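Long-range contact in GCN5-related N-acetyltransferase (Brucella abortus, PDB 7N1L), which probably transfers an acyl group, most likely acetyl from acetyl-CoA, to an amine acceptor, as in other GNAT-family enzymes: residues E75-R80 against G87-Y92. Sequence-based numbering, arbitrary orientation.
Sequences EALGAR and GFVIFY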
loop_
_atom_site.group_PDB
_atom_site.type_symbol
_atom_site.label_atom_id
_atom_site.label_comp_id
_atom_site.label_asym_id
_atom_site.label_seq_id
_atom_site.Cartn_x
_atom_site.Cartn_y
_atom_site.Cartn_z
ATOM N N GLU A 75 -6.263 9.218 -0.205
ATOM C CA GLU A 75 -7.454 9.918 0.251
ATOM C C GLU A 75 -7.422 9.910 1.775
ATOM O O GLU A 75 -6.727 9.111 2.406
ATOM C CB GLU A 75 -8.748 9.274 -0.276
ATOM C CG GLU A 75 -8.813 9.162 -1.813
ATOM C CD GLU A 75 -10.007 8.376 -2.269
ATOM O OE1 GLU A 75 -11.139 8.847 -2.069
ATOM O OE2 GLU A 75 -9.814 7.250 -2.797
ATOM N N ALA A 76 -8.141 10.843 2.365
ATOM C CA ALA A 76 -8.157 10.952 3.805
ATOM C C ALA A 76 -9.587 11.265 4.225
ATOM O O ALA A 76 -10.237 12.152 3.656
ATOM C CB ALA A 76 -7.161 12.014 4.283
ATOM N N LEU A 77 -10.078 10.502 5.185
ATOM C CA LEU A 77 -11.364 10.754 5.811
ATOM C C LEU A 77 -11.136 11.518 7.107
ATOM O O LEU A 77 -10.177 11.244 7.823
ATOM C CB LEU A 77 -12.044 9.414 6.050
ATOM C CG LEU A 77 -13.512 9.131 5.913
ATOM C CD1 LEU A 77 -14.116 9.703 4.678
ATOM C CD2 LEU A 77 -13.484 7.611 5.758
ATOM N N GLY A 78 -11.961 12.535 7.350
ATOM C CA GLY A 78 -11.832 13.356 8.543
ATOM C C GLY A 78 -13.042 13.252 9.459
ATOM O O GLY A 78 -14.179 13.072 9.008
ATOM N N ALA A 79 -12.793 13.396 10.761
ATOM C CA ALA A 79 -13.839 13.373 11.770
ATOM C C ALA A 79 -13.890 14.727 12.461
ATOM O O ALA A 79 -12.868 15.217 12.952
ATOM C CB ALA A 79 -13.599 12.261 12.792
ATOM N N ARG A 80 -15.062 15.330 12.494
ATOM C CA ARG A 80 -15.251 16.627 13.144
ATOM C C ARG A 80 -16.173 16.483 14.346
ATOM O O ARG A 80 -17.144 15.726 14.300
ATOM C CB ARG A 80 -15.829 17.673 12.178
ATOM C CG ARG A 80 -14.912 17.994 11.003
ATOM C CD ARG A 80 -15.539 19.016 10.033
ATOM N NE ARG A 80 -14.556 19.488 9.064
ATOM C CZ ARG A 80 -13.649 20.418 9.326
ATOM N NH1 ARG A 80 -13.592 21.013 10.502
ATOM N NH2 ARG A 80 -12.764 20.743 8.393
ATOM N N GLY A 87 -9.956 13.983 14.209
ATOM C CA GLY A 87 -9.457 12.670 13.805
ATOM C C GLY A 87 -9.260 12.571 12.300
ATOM O O GLY A 87 -9.733 13.422 11.544
ATOM N N PHE A 88 -8.489 11.565 11.864
ATOM C CA PHE A 88 -8.373 11.301 10.429
ATOM C C PHE A 88 -7.965 9.855 10.188
ATOM O O PHE A 88 -7.447 9.177 11.082
ATOM C CB PHE A 88 -7.389 12.244 9.722
ATOM C CG PHE A 88 -5.938 12.019 10.068
ATOM C CD1 PHE A 88 -5.172 11.072 9.383
ATOM C CD2 PHE A 88 -5.315 12.791 11.034
ATOM C CE1 PHE A 88 -3.831 10.897 9.674
ATOM C CE2 PHE A 88 -3.977 12.622 11.327
ATOM C CZ PHE A 88 -3.231 11.671 10.638
ATOM N N VAL A 89 -8.225 9.386 8.966
ATOM C CA VAL A 89 -7.651 8.134 8.483
ATOM C C VAL A 89 -7.244 8.353 7.034
ATOM O O VAL A 89 -8.019 8.907 6.244
ATOM C CB VAL A 89 -8.604 6.922 8.632
ATOM C CG1 VAL A 89 -9.894 7.113 7.875
ATOM C CG2 VAL A 89 -7.911 5.653 8.167
ATOM N N ILE A 90 -6.013 7.951 6.702
ATOM C CA ILE A 90 -5.448 8.036 5.357
ATOM C C ILE A 90 -5.527 6.660 4.713
ATOM O O ILE A 90 -5.089 5.666 5.309
ATOM C CB ILE A 90 -3.990 8.527 5.402
ATOM C CG1 ILE A 90 -3.910 9.932 6.015
ATOM C CG2 ILE A 90 -3.367 8.524 3.997
ATOM C CD1 ILE A 90 -2.474 10.366 6.366
ATOM N N PHE A 91 -6.071 6.590 3.494
ATOM C CA PHE A 91 -6.262 5.306 2.833
ATOM C C PHE A 91 -5.973 5.400 1.349
ATOM O O PHE A 91 -6.093 6.465 0.739
ATOM C CB PHE A 91 -7.682 4.779 3.023
ATOM C CG PHE A 91 -8.748 5.598 2.360
ATOM C CD1 PHE A 91 -9.249 6.742 2.980
ATOM C CD2 PHE A 91 -9.317 5.192 1.163
ATOM C CE1 PHE A 91 -10.275 7.486 2.385
ATOM C CE2 PHE A 91 -10.333 5.930 0.564
ATOM C CZ PHE A 91 -10.808 7.073 1.179
ATOM N N TYR A 92 -5.661 4.239 0.763
ATOM C CA TYR A 92 -5.379 4.126 -0.655
ATOM C C TYR A 92 -6.401 3.201 -1.289
ATOM O O TYR A 92 -6.735 2.157 -0.730
ATOM C CB TYR A 92 -3.955 3.613 -0.899
ATOM C CG TYR A 92 -2.973 4.338 -0.023
ATOM C CD1 TYR A 92 -2.778 5.696 -0.164
ATOM C CD2 TYR A 92 -2.199 3.666 0.886
ATOM C CE1 TYR A 92 -1.913 6.386 0.639
ATOM C CE2 TYR A 92 -1.308 4.346 1.682
ATOM C CZ TYR A 92 -1.177 5.718 1.557
ATOM O OH TYR A 92 -0.275 6.429 2.335
#
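Glu75 and Phe91 open an antiparallel ladder between residues 75-80 and 87-92, the facing arms of a hairpin in the central sheet of the GNAT fold. Glu75 N reaches Phe91 O at 2.9 Å, and Phe91 N returns a nearly straight bond to Glu75 O (2.8 Å, 171° at the hydrogen). Leu77 and Val89 form the next hydrogen-bonded pair, with Leu77 N 2.8 Å from Val89 O. Between these rungs, the CA-H groups of Ala76 and Ile90 make CA-H...O contacts with Val89 O and Glu75 O respectively; Ala76 CA lies 3.2 Å from Val89 O. A longer bond runs from Ala79 N to Gly87 O (3.2 Å).

Side-chain contacts gather on the face carrying Glu75, Leu77, Val89 and Phe91. With CG between backbone N and carbonyl carbon (chi1 66°), the Phe91 ring is brought up to the partner strand, beside Glu75. Glu75 CB sits above one ring face, toward its rim, in a CH-pi contact 3.7 Å from the centroid. The carboxylate, its plane 45° from that of the ring, forms a salt bridge through OE2 with Arg135 NH1. Alongside, Leu77 CB meets Val89 CG1 at 3.6 Å, and helix 120-129 packs against Leu77 and Phe91.

The four bonds of the Glu75-Phe91 and Leu77-Val89 pairs thus set the register, while the aliphatic part of Glu75 joins an apolar layer and its carboxylate is paired with Arg135, which probably offsets its charge.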